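Local coordinates for protein antigen TpF1 (Treponema pallidum, PDB 2FJC) that binds iron and probably oxidises it as a Dps-family mini-ferritin, and may also play a structural role in the outer membrane, at residues B[6-17]-B[123-132]; B[34-44]-B[92-102]. All coordinates share one frame; numbering follows the deposited sequence.

Overall arrangement
The chain starts near 6-17, at the head of helix 8-38, and runs to that helix's end at 34-44. Helix 44-71 and a long connection carrying helix 80-86 bring it to 92-102, where interaction 2 closes a loop of 47 residues. Helix 99-127 then returns along the bundle to 123-132, and interaction 1 closes the larger loop. Interaction 2 is nested inside it. Both contacts tie helix 8-38 to helix 99-127, at opposite ends of the ferritin-like four-helix bundle. Interaction 1 also takes in the start of helix 130-154. Their centres are 38 Å apart and their nearest atoms about 20 Å, so they do not touch.

Interaction 1: B[6-17]-B[123-132]; sequences PDARAIAAICEQ and LAAESGDAVT
I14 lies over the turn that joins helix 99-127 to helix 130-154, its side chain running past those of L123 and T132 in the opposite direction. This is one end of the ferritin-like four-helix bundle. Helix 8-17 and helix 123-127 run nearly antiparallel here, at 162°, with axes 10.0 Å apart. I14 is a knob in a hole formed by L123, A124, S127 and T132. Its CG1 stands anti to the carbonyl carbon (chi1 -73°), and the extended chain carries CD1 into the turn. I14 CD1 comes to 3.8 Å from A124 CA and also meets S127 OG. I14 CG2, the other branch, touches T132 CG2. I14 CG1 rests on L123 CB.

Contacts flank this knob along the helix. L123 reaches A13 with CD1, which also lies 4.0 Å from Q17 CG; the L123 and Q17 side chains cross at about a right angle. At the other end A10 CB packs on S127 CB at 3.6 Å. P6 sets CB and CG against S127 O, 3.7 Å from each. The two segments meet by van der Waals packing; R68 and S1 add polar partners, S1 through D7. D7 caps the start of helix 8-38 with a weak bond to A10 N.

G128, with positive phi, forms a Schellman motif after helix 99-127. D129 then N-caps helix 130-154. R68 of helix 44-71 forms a salt bridge with D129 and bonds to T132, so a third helix joins the site. D129 grips T132 twice: OD1 accepts from T132 N at 3.0 Å, and OD2 accepts from T132 OG1 at 2.7 Å, both from above the carboxylate plane.

Interaction 2: B[34-44]-B[92-102]; sequences NYHWHIYGIEF and ETEKEITIVSA. With FE (Fe (III) ion), chain S.
I39 packs its CG2 against A102 CB at 3.6 Å and against I97 CG2, in the tight part of this contact. Here the end of helix 8-38 meets the start of helix 99-127 in the ferritin-like bundle. I97 N bonds to H38 O at 3.0 Å; the pairing of 39-40 with 97-98 is otherwise loose. A102 lies over one face of the Y35 ring, its CB in an off-centre CH-pi contact, and E92 OE1 lies at the ring edge, in plane. Y35 OH donates to E92 OE1 at 2.7 Å, on the anti lone pair. K95 CG sits over one H38 ring face, 3.5 Å from the centroid, and W37 CB covers the opposite face. H38 ND1 donates to N34 OD1, in the H38 ring plane but well above the N34 carbonyl plane.

The outer side is more open: E96 is exposed, its CG lies 3.9 Å from Y40 CE1, and its carboxylate pairs with K155 of a neighbouring subunit.

On the same helix end H36 NE2 binds iron at 2.5 Å, with D63 and E67 of another subunit. E92 OE1, shared by Y35 OH and a salt bridge to R105, is probably ionised.

Interaction 1: B[6-17]-B[123-132]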
loop_
_atom_site.group_PDB
_atom_site.type_symbol
_atom_site.label_atom_id
_atom_site.label_comp_id
_atom_site.label_asym_id
_atom_site.label_seq_id
_atom_site.Cartn_x
_atom_site.Cartn_y
_atom_site.Cartn_z
ATOM N N PRO B 6 32.001 4.213 -28.960
ATOM C CA PRO B 6 31.512 4.320 -30.344
ATOM C C PRO B 6 32.361 5.408 -30.992
ATOM O O PRO B 6 32.734 6.369 -30.313
ATOM C CB PRO B 6 30.059 4.767 -30.166
ATOM C CG PRO B 6 29.695 4.196 -28.845
ATOM C CD PRO B 6 30.913 4.477 -28.004
ATOM N N ASP B 7 32.680 5.275 -32.278
ATOM C CA ASP B 7 33.502 6.307 -32.901
ATOM C C ASP B 7 32.718 7.595 -33.114
ATOM O O ASP B 7 31.497 7.594 -33.097
ATOM C CB ASP B 7 34.128 5.799 -34.210
ATOM C CG ASP B 7 33.107 5.315 -35.218
ATOM O OD1 ASP B 7 33.428 4.363 -35.953
ATOM O OD2 ASP B 7 32.004 5.888 -35.301
ATOM N N ALA B 8 33.439 8.695 -33.280
ATOM C CA ALA B 8 32.853 10.017 -33.469
ATOM C C ALA B 8 31.681 10.055 -34.450
ATOM O O ALA B 8 30.664 10.706 -34.203
ATOM C CB ALA B 8 33.930 10.985 -33.927
ATOM N N ARG B 9 31.840 9.372 -35.573
ATOM C CA ARG B 9 30.805 9.334 -36.585
ATOM C C ARG B 9 29.589 8.612 -36.046
ATOM O O ARG B 9 28.454 8.896 -36.442
ATOM C CB ARG B 9 31.317 8.593 -37.815
ATOM C CG ARG B 9 30.237 8.064 -38.745
ATOM C CD ARG B 9 30.887 7.317 -39.890
ATOM N NE ARG B 9 32.049 8.060 -40.381
ATOM C CZ ARG B 9 32.847 7.655 -41.362
ATOM N NH1 ARG B 9 32.611 6.499 -41.975
ATOM N NH2 ARG B 9 33.893 8.400 -41.722
ATOM N N ALA B 10 29.815 7.684 -35.127
ATOM C CA ALA B 10 28.681 6.945 -34.627
ATOM C C ALA B 10 27.930 7.702 -33.555
ATOM O O ALA B 10 26.710 7.823 -33.630
ATOM C CB ALA B 10 29.118 5.584 -34.108
ATOM N N ILE B 11 28.648 8.222 -32.563
ATOM C CA ILE B 11 27.979 8.937 -31.488
ATOM C C ILE B 11 27.290 10.184 -32.029
ATOM O O ILE B 11 26.209 10.551 -31.573
ATOM C CB ILE B 11 28.934 9.329 -30.319
ATOM C CG1 ILE B 11 29.640 10.639 -30.623
ATOM C CG2 ILE B 11 29.908 8.214 -30.023
ATOM C CD1 ILE B 11 28.902 11.832 -30.067
ATOM N N ALA B 12 27.904 10.823 -33.017
ATOM C CA ALA B 12 27.321 12.018 -33.616
ATOM C C ALA B 12 26.042 11.667 -34.357
ATOM O O ALA B 12 25.047 12.387 -34.288
ATOM C CB ALA B 12 28.292 12.650 -34.591
ATOM N N ALA B 13 26.080 10.562 -35.090
ATOM C CA ALA B 13 24.910 10.127 -35.840
ATOM C C ALA B 13 23.779 9.739 -34.881
ATOM O O ALA B 13 22.614 10.055 -35.117
ATOM C CB ALA B 13 25.262 8.954 -36.728
ATOM N N ILE B 14 24.129 9.053 -33.799
ATOM C CA ILE B 14 23.144 8.650 -32.809
ATOM C C ILE B 14 22.533 9.880 -32.133
ATOM O O ILE B 14 21.316 9.949 -31.959
ATOM C CB ILE B 14 23.776 7.721 -31.753
ATOM C CG1 ILE B 14 24.030 6.348 -32.375
ATOM C CG2 ILE B 14 22.872 7.587 -30.553
ATOM C CD1 ILE B 14 24.867 5.422 -31.527
ATOM N N CYS B 15 23.368 10.850 -31.764
ATOM C CA CYS B 15 22.874 12.067 -31.129
ATOM C C CYS B 15 21.912 12.814 -32.037
ATOM O O CYS B 15 20.928 13.385 -31.576
ATOM C CB CYS B 15 24.027 13.002 -30.767
ATOM S SG CYS B 15 24.966 12.463 -29.348
ATOM N N GLU B 16 22.202 12.814 -33.334
ATOM C CA GLU B 16 21.342 13.503 -34.287
ATOM C C GLU B 16 19.969 12.823 -34.302
ATOM O O GLU B 16 18.939 13.480 -34.355
ATOM C CB GLU B 16 21.971 13.484 -35.685
ATOM C CG GLU B 16 21.529 14.647 -36.573
ATOM C CD GLU B 16 21.546 15.993 -35.833
ATOM O OE1 GLU B 16 22.582 16.325 -35.216
ATOM O OE2 GLU B 16 20.520 16.718 -35.866
ATOM N N GLN B 17 19.968 11.499 -34.254
ATOM C CA GLN B 17 18.731 10.733 -34.234
ATOM C C GLN B 17 17.975 11.038 -32.947
ATOM O O GLN B 17 16.773 11.325 -32.970
ATOM C CB GLN B 17 19.040 9.237 -34.306
ATOM C CG GLN B 17 19.342 8.718 -35.708
ATOM C CD GLN B 17 18.112 8.753 -36.600
ATOM O OE1 GLN B 17 17.190 7.939 -36.450
ATOM N NE2 GLN B 17 18.078 9.714 -37.522
ATOM N N LEU B 123 21.825 1.682 -35.428
ATOM C CA LEU B 123 23.052 2.458 -35.288
ATOM C C LEU B 123 23.742 2.132 -33.976
ATOM O O LEU B 123 24.939 1.856 -33.935
ATOM C CB LEU B 123 22.764 3.956 -35.312
ATOM C CG LEU B 123 22.502 4.611 -36.670
ATOM C CD1 LEU B 123 22.226 6.106 -36.474
ATOM C CD2 LEU B 123 23.710 4.414 -37.578
ATOM N N ALA B 124 22.972 2.174 -32.899
ATOM C CA ALA B 124 23.499 1.902 -31.573
ATOM C C ALA B 124 24.056 0.491 -31.470
ATOM O O ALA B 124 25.123 0.274 -30.905
ATOM C CB ALA B 124 22.417 2.111 -30.540
ATOM N N ALA B 125 23.331 -0.466 -32.031
ATOM C CA ALA B 125 23.749 -1.860 -31.994
ATOM C C ALA B 125 25.061 -2.069 -32.746
ATOM O O ALA B 125 25.972 -2.714 -32.237
ATOM C CB ALA B 125 22.652 -2.751 -32.583
ATOM N N GLU B 126 25.165 -1.513 -33.946
ATOM C CA GLU B 126 26.373 -1.678 -34.736
ATOM C C GLU B 126 27.581 -0.948 -34.155
ATOM O O GLU B 126 28.712 -1.366 -34.362
ATOM C CB GLU B 126 26.124 -1.232 -36.184
ATOM C CG GLU B 126 24.933 -1.964 -36.832
ATOM C CD GLU B 126 24.711 -1.632 -38.312
ATOM O OE1 GLU B 126 24.683 -0.427 -38.674
ATOM O OE2 GLU B 126 24.546 -2.583 -39.112
ATOM N N SER B 127 27.345 0.123 -33.407
ATOM C CA SER B 127 28.439 0.899 -32.836
ATOM C C SER B 127 28.767 0.510 -31.406
ATOM O O SER B 127 29.640 1.101 -30.785
ATOM C CB SER B 127 28.111 2.393 -32.879
ATOM O OG SER B 127 27.007 2.694 -32.042
ATOM N N GLY B 128 28.061 -0.478 -30.875
ATOM C CA GLY B 128 28.333 -0.902 -29.516
ATOM C C GLY B 128 27.737 -0.045 -28.408
ATOM O O GLY B 128 28.045 -0.248 -27.231
ATOM N N ASP B 129 26.895 0.918 -28.768
ATOM C CA ASP B 129 26.254 1.762 -27.761
ATOM C C ASP B 129 25.109 0.946 -27.141
ATOM O O ASP B 129 23.927 1.164 -27.431
ATOM C CB ASP B 129 25.712 3.044 -28.402
ATOM C CG ASP B 129 25.202 4.043 -27.369
ATOM O OD1 ASP B 129 24.967 3.629 -26.209
ATOM O OD2 ASP B 129 25.029 5.242 -27.718
ATOM N N ALA B 130 25.484 0.003 -26.283
ATOM C CA ALA B 130 24.539 -0.890 -25.626
ATOM C C ALA B 130 23.432 -0.160 -24.868
ATOM O O ALA B 130 22.256 -0.516 -24.986
ATOM C CB ALA B 130 25.295 -1.841 -24.690
ATOM N N VAL B 131 23.799 0.862 -24.102
ATOM C CA VAL B 131 22.815 1.620 -23.340
ATOM C C VAL B 131 21.741 2.249 -24.228
ATOM O O VAL B 131 20.545 2.087 -23.984
ATOM C CB VAL B 131 23.482 2.728 -22.501
ATOM C CG1 VAL B 131 22.437 3.667 -21.934
ATOM C CG2 VAL B 131 24.275 2.105 -21.374
ATOM N N THR B 132 22.159 2.975 -25.254
ATOM C CA THR B 132 21.186 3.597 -26.140
ATOM C C THR B 132 20.334 2.519 -26.798
ATOM O O THR B 132 19.133 2.680 -26.981
ATOM C CB THR B 132 21.875 4.426 -27.224
ATOM O OG1 THR B 132 22.622 5.476 -26.604
ATOM C CG2 THR B 132 20.844 5.026 -28.175
#

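Interaction 2: B[34-44]-B[92-102]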
loop_
_atom_site.group_PDB
_atom_site.type_symbol
_atom_site.label_atom_id
_atom_site.label_comp_id
_atom_site.label_asym_id
_atom_site.label_seq_id
_atom_site.Cartn_x
_atom_site.Cartn_y
_atom_site.Cartn_z
ATOM N N ASN B 34 -4.402 17.005 -27.947
ATOM C CA ASN B 34 -5.394 17.494 -28.885
ATOM C C ASN B 34 -6.497 16.442 -29.030
ATOM O O ASN B 34 -7.666 16.745 -28.834
ATOM C CB ASN B 34 -4.747 17.762 -30.241
ATOM C CG ASN B 34 -5.645 18.552 -31.163
ATOM O OD1 ASN B 34 -6.817 18.242 -31.316
ATOM N ND2 ASN B 34 -5.092 19.574 -31.791
ATOM N N TYR B 35 -6.131 15.205 -29.358
ATOM C CA TYR B 35 -7.133 14.155 -29.503
ATOM C C TYR B 35 -7.819 13.889 -28.175
ATOM O O TYR B 35 -9.028 13.678 -28.114
ATOM C CB TYR B 35 -6.498 12.866 -30.018
ATOM C CG TYR B 35 -5.788 13.049 -31.336
ATOM C CD1 TYR B 35 -6.370 13.800 -32.359
ATOM C CD2 TYR B 35 -4.534 12.480 -31.562
ATOM C CE1 TYR B 35 -5.727 13.984 -33.559
ATOM C CE2 TYR B 35 -3.881 12.656 -32.772
ATOM C CZ TYR B 35 -4.480 13.412 -33.769
ATOM O OH TYR B 35 -3.817 13.607 -34.965
ATOM N N HIS B 36 -7.030 13.896 -27.113
ATOM C CA HIS B 36 -7.522 13.660 -25.768
ATOM C C HIS B 36 -8.681 14.608 -25.463
ATOM O O HIS B 36 -9.690 14.209 -24.877
ATOM C CB HIS B 36 -6.368 13.878 -24.772
ATOM C CG HIS B 36 -6.742 13.691 -23.331
ATOM N ND1 HIS B 36 -7.153 12.478 -22.813
ATOM C CD2 HIS B 36 -6.699 14.552 -22.285
ATOM C CE1 HIS B 36 -7.338 12.598 -21.510
ATOM N NE2 HIS B 36 -7.070 13.847 -21.165
ATOM N N TRP B 37 -8.531 15.862 -25.874
ATOM C CA TRP B 37 -9.544 16.875 -25.634
ATOM C C TRP B 37 -10.689 16.953 -26.636
ATOM O O TRP B 37 -11.834 17.198 -26.255
ATOM C CB TRP B 37 -8.905 18.257 -25.594
ATOM C CG TRP B 37 -7.891 18.440 -24.543
ATOM C CD1 TRP B 37 -7.921 17.942 -23.278
ATOM C CD2 TRP B 37 -6.706 19.241 -24.635
ATOM N NE1 TRP B 37 -6.829 18.381 -22.574
ATOM C CE2 TRP B 37 -6.066 19.182 -23.381
ATOM C CE3 TRP B 37 -6.129 20.004 -25.656
ATOM C CZ2 TRP B 37 -4.870 19.857 -23.114
ATOM C CZ3 TRP B 37 -4.943 20.678 -25.394
ATOM C CH2 TRP B 37 -4.325 20.599 -24.130
ATOM N N HIS B 38 -10.389 16.735 -27.909
ATOM C CA HIS B 38 -11.398 16.911 -28.933
ATOM C C HIS B 38 -12.082 15.729 -29.577
ATOM O O HIS B 38 -12.904 15.916 -30.468
ATOM C CB HIS B 38 -10.814 17.823 -30.000
ATOM C CG HIS B 38 -10.236 19.081 -29.439
ATOM N ND1 HIS B 38 -8.921 19.447 -29.625
ATOM C CD2 HIS B 38 -10.789 20.045 -28.668
ATOM C CE1 HIS B 38 -8.689 20.585 -28.993
ATOM N NE2 HIS B 38 -9.807 20.970 -28.405
ATOM N N ILE B 39 -11.762 14.514 -29.161
ATOM C CA ILE B 39 -12.453 13.377 -29.743
ATOM C C ILE B 39 -13.876 13.425 -29.206
ATOM O O ILE B 39 -14.161 14.115 -28.233
ATOM C CB ILE B 39 -11.856 12.024 -29.312
ATOM C CG1 ILE B 39 -11.718 11.985 -27.784
ATOM C CG2 ILE B 39 -10.539 11.783 -30.027
ATOM C CD1 ILE B 39 -11.418 10.602 -27.232
ATOM N N TYR B 40 -14.767 12.697 -29.859
ATOM C CA TYR B 40 -16.152 12.607 -29.435
ATOM C C TYR B 40 -16.662 11.293 -29.980
ATOM O O TYR B 40 -16.129 10.757 -30.956
ATOM C CB TYR B 40 -16.993 13.762 -29.976
ATOM C CG TYR B 40 -17.151 13.757 -31.475
ATOM C CD1 TYR B 40 -16.224 14.400 -32.298
ATOM C CD2 TYR B 40 -18.236 13.117 -32.074
ATOM C CE1 TYR B 40 -16.374 14.413 -33.680
ATOM C CE2 TYR B 40 -18.395 13.120 -33.450
ATOM C CZ TYR B 40 -17.459 13.771 -34.248
ATOM O OH TYR B 40 -17.609 13.773 -35.614
ATOM N N GLY B 41 -17.689 10.763 -29.336
ATOM C CA GLY B 41 -18.239 9.493 -29.755
ATOM C C GLY B 41 -18.547 8.670 -28.521
ATOM O O GLY B 41 -18.093 8.982 -27.416
ATOM N N ILE B 42 -19.316 7.609 -28.718
ATOM C CA ILE B 42 -19.728 6.749 -27.636
ATOM C C ILE B 42 -18.561 6.162 -26.824
ATOM O O ILE B 42 -18.695 5.938 -25.630
ATOM C CB ILE B 42 -20.656 5.632 -28.194
ATOM C CG1 ILE B 42 -21.896 5.495 -27.304
ATOM C CG2 ILE B 42 -19.909 4.323 -28.327
ATOM C CD1 ILE B 42 -21.609 5.110 -25.872
ATOM N N GLU B 43 -17.413 5.944 -27.459
ATOM C CA GLU B 43 -16.253 5.383 -26.771
ATOM C C GLU B 43 -15.391 6.439 -26.092
ATOM O O GLU B 43 -14.317 6.131 -25.571
ATOM C CB GLU B 43 -15.366 4.609 -27.753
ATOM C CG GLU B 43 -16.065 3.537 -28.582
ATOM C CD GLU B 43 -16.846 4.099 -29.764
ATOM O OE1 GLU B 43 -16.610 5.272 -30.133
ATOM O OE2 GLU B 43 -17.687 3.359 -30.337
ATOM N N PHE B 44 -15.861 7.682 -26.090
ATOM C CA PHE B 44 -15.112 8.792 -25.508
ATOM C C PHE B 44 -14.270 8.533 -24.257
ATOM O O PHE B 44 -13.049 8.681 -24.288
ATOM C CB PHE B 44 -16.030 9.971 -25.199
ATOM C CG PHE B 44 -15.292 11.157 -24.638
ATOM C CD1 PHE B 44 -14.508 11.952 -25.464
ATOM C CD2 PHE B 44 -15.305 11.421 -23.271
ATOM C CE1 PHE B 44 -13.751 12.981 -24.938
ATOM C CE2 PHE B 44 -14.549 12.447 -22.741
ATOM C CZ PHE B 44 -13.770 13.229 -23.577
ATOM N N GLU B 92 -1.591 18.550 -35.160
ATOM C CA GLU B 92 -3.004 18.432 -35.473
ATOM C C GLU B 92 -3.592 19.833 -35.427
ATOM O O GLU B 92 -3.602 20.477 -34.381
ATOM C CB GLU B 92 -3.709 17.537 -34.454
ATOM C CG GLU B 92 -5.160 17.305 -34.773
ATOM C CD GLU B 92 -5.356 16.713 -36.158
ATOM O OE1 GLU B 92 -5.080 15.507 -36.341
ATOM O OE2 GLU B 92 -5.774 17.460 -37.070
ATOM N N THR B 93 -4.081 20.303 -36.568
ATOM C CA THR B 93 -4.645 21.645 -36.652
ATOM C C THR B 93 -6.137 21.683 -36.407
ATOM O O THR B 93 -6.673 22.713 -36.011
ATOM C CB THR B 93 -4.384 22.279 -38.027
ATOM O OG1 THR B 93 -4.970 21.455 -39.041
ATOM C CG2 THR B 93 -2.885 22.422 -38.281
ATOM N N GLU B 94 -6.818 20.571 -36.643
ATOM C CA GLU B 94 -8.252 20.559 -36.427
ATOM C C GLU B 94 -8.640 20.141 -35.022
ATOM O O GLU B 94 -7.904 19.428 -34.337
ATOM C CB GLU B 94 -8.950 19.658 -37.446
ATOM C CG GLU B 94 -8.604 18.193 -37.378
ATOM C CD GLU B 94 -9.205 17.415 -38.540
ATOM O OE1 GLU B 94 -8.867 17.731 -39.704
ATOM O OE2 GLU B 94 -10.017 16.492 -38.291
ATOM N N LYS B 95 -9.792 20.645 -34.593
ATOM C CA LYS B 95 -10.364 20.334 -33.288
ATOM C C LYS B 95 -11.613 19.550 -33.646
ATOM O O LYS B 95 -12.019 19.539 -34.818
ATOM C CB LYS B 95 -10.764 21.608 -32.540
ATOM C CG LYS B 95 -9.671 22.262 -31.718
ATOM C CD LYS B 95 -8.552 22.794 -32.576
ATOM C CE LYS B 95 -7.607 23.637 -31.752
ATOM N NZ LYS B 95 -6.560 24.256 -32.606
ATOM N N GLU B 96 -12.236 18.919 -32.661
ATOM C CA GLU B 96 -13.425 18.125 -32.933
ATOM C C GLU B 96 -13.049 17.066 -33.963
ATOM O O GLU B 96 -13.003 17.330 -35.159
ATOM C CB GLU B 96 -14.543 19.007 -33.481
ATOM C CG GLU B 96 -15.801 18.242 -33.816
ATOM C CD GLU B 96 -16.939 19.156 -34.214
ATOM O OE1 GLU B 96 -17.341 19.999 -33.378
ATOM O OE2 GLU B 96 -17.430 19.027 -35.361
ATOM N N ILE B 97 -12.773 15.862 -33.492
ATOM C CA ILE B 97 -12.386 14.791 -34.381
ATOM C C ILE B 97 -12.994 13.465 -33.957
ATOM O O ILE B 97 -13.220 13.207 -32.775
ATOM C CB ILE B 97 -10.849 14.665 -34.425
ATOM C CG1 ILE B 97 -10.441 13.524 -35.361
ATOM C CG2 ILE B 97 -10.309 14.436 -33.022
ATOM C CD1 ILE B 97 -8.940 13.412 -35.581
ATOM N N THR B 98 -13.262 12.639 -34.951
ATOM C CA THR B 98 -13.827 11.320 -34.764
ATOM C C THR B 98 -12.852 10.429 -33.990
ATOM O O THR B 98 -11.641 10.607 -34.085
ATOM C CB THR B 98 -14.112 10.731 -36.160
ATOM O OG1 THR B 98 -15.507 10.868 -36.455
ATOM C CG2 THR B 98 -13.693 9.305 -36.250
ATOM N N ILE B 99 -13.376 9.471 -33.231
ATOM C CA ILE B 99 -12.526 8.570 -32.480
ATOM C C ILE B 99 -11.668 7.697 -33.399
ATOM O O ILE B 99 -10.459 7.593 -33.205
ATOM C CB ILE B 99 -13.361 7.678 -31.539
ATOM C CG1 ILE B 99 -13.810 8.507 -30.323
ATOM C CG2 ILE B 99 -12.547 6.452 -31.106
ATOM C CD1 ILE B 99 -14.649 7.744 -29.304
ATOM N N VAL B 100 -12.277 7.076 -34.402
ATOM C CA VAL B 100 -11.502 6.227 -35.293
ATOM C C VAL B 100 -10.490 7.056 -36.066
ATOM O O VAL B 100 -9.396 6.601 -36.361
ATOM C CB VAL B 100 -12.391 5.454 -36.303
ATOM C CG1 VAL B 100 -13.384 4.575 -35.564
ATOM C CG2 VAL B 100 -13.099 6.413 -37.211
ATOM N N SER B 101 -10.852 8.286 -36.374
ATOM C CA SER B 101 -9.969 9.164 -37.113
ATOM C C SER B 101 -8.743 9.520 -36.261
ATOM O O SER B 101 -7.609 9.530 -36.758
ATOM C CB SER B 101 -10.747 10.421 -37.504
ATOM O OG SER B 101 -10.057 11.142 -38.491
ATOM N N ALA B 102 -8.975 9.811 -34.980
ATOM C CA ALA B 102 -7.893 10.159 -34.063
ATOM C C ALA B 102 -6.975 8.964 -33.834
ATOM O O ALA B 102 -5.752 9.087 -33.892
ATOM C CB ALA B 102 -8.454 10.631 -32.731
HETATM FE FE FE S . -7.187 15.506 -19.352
#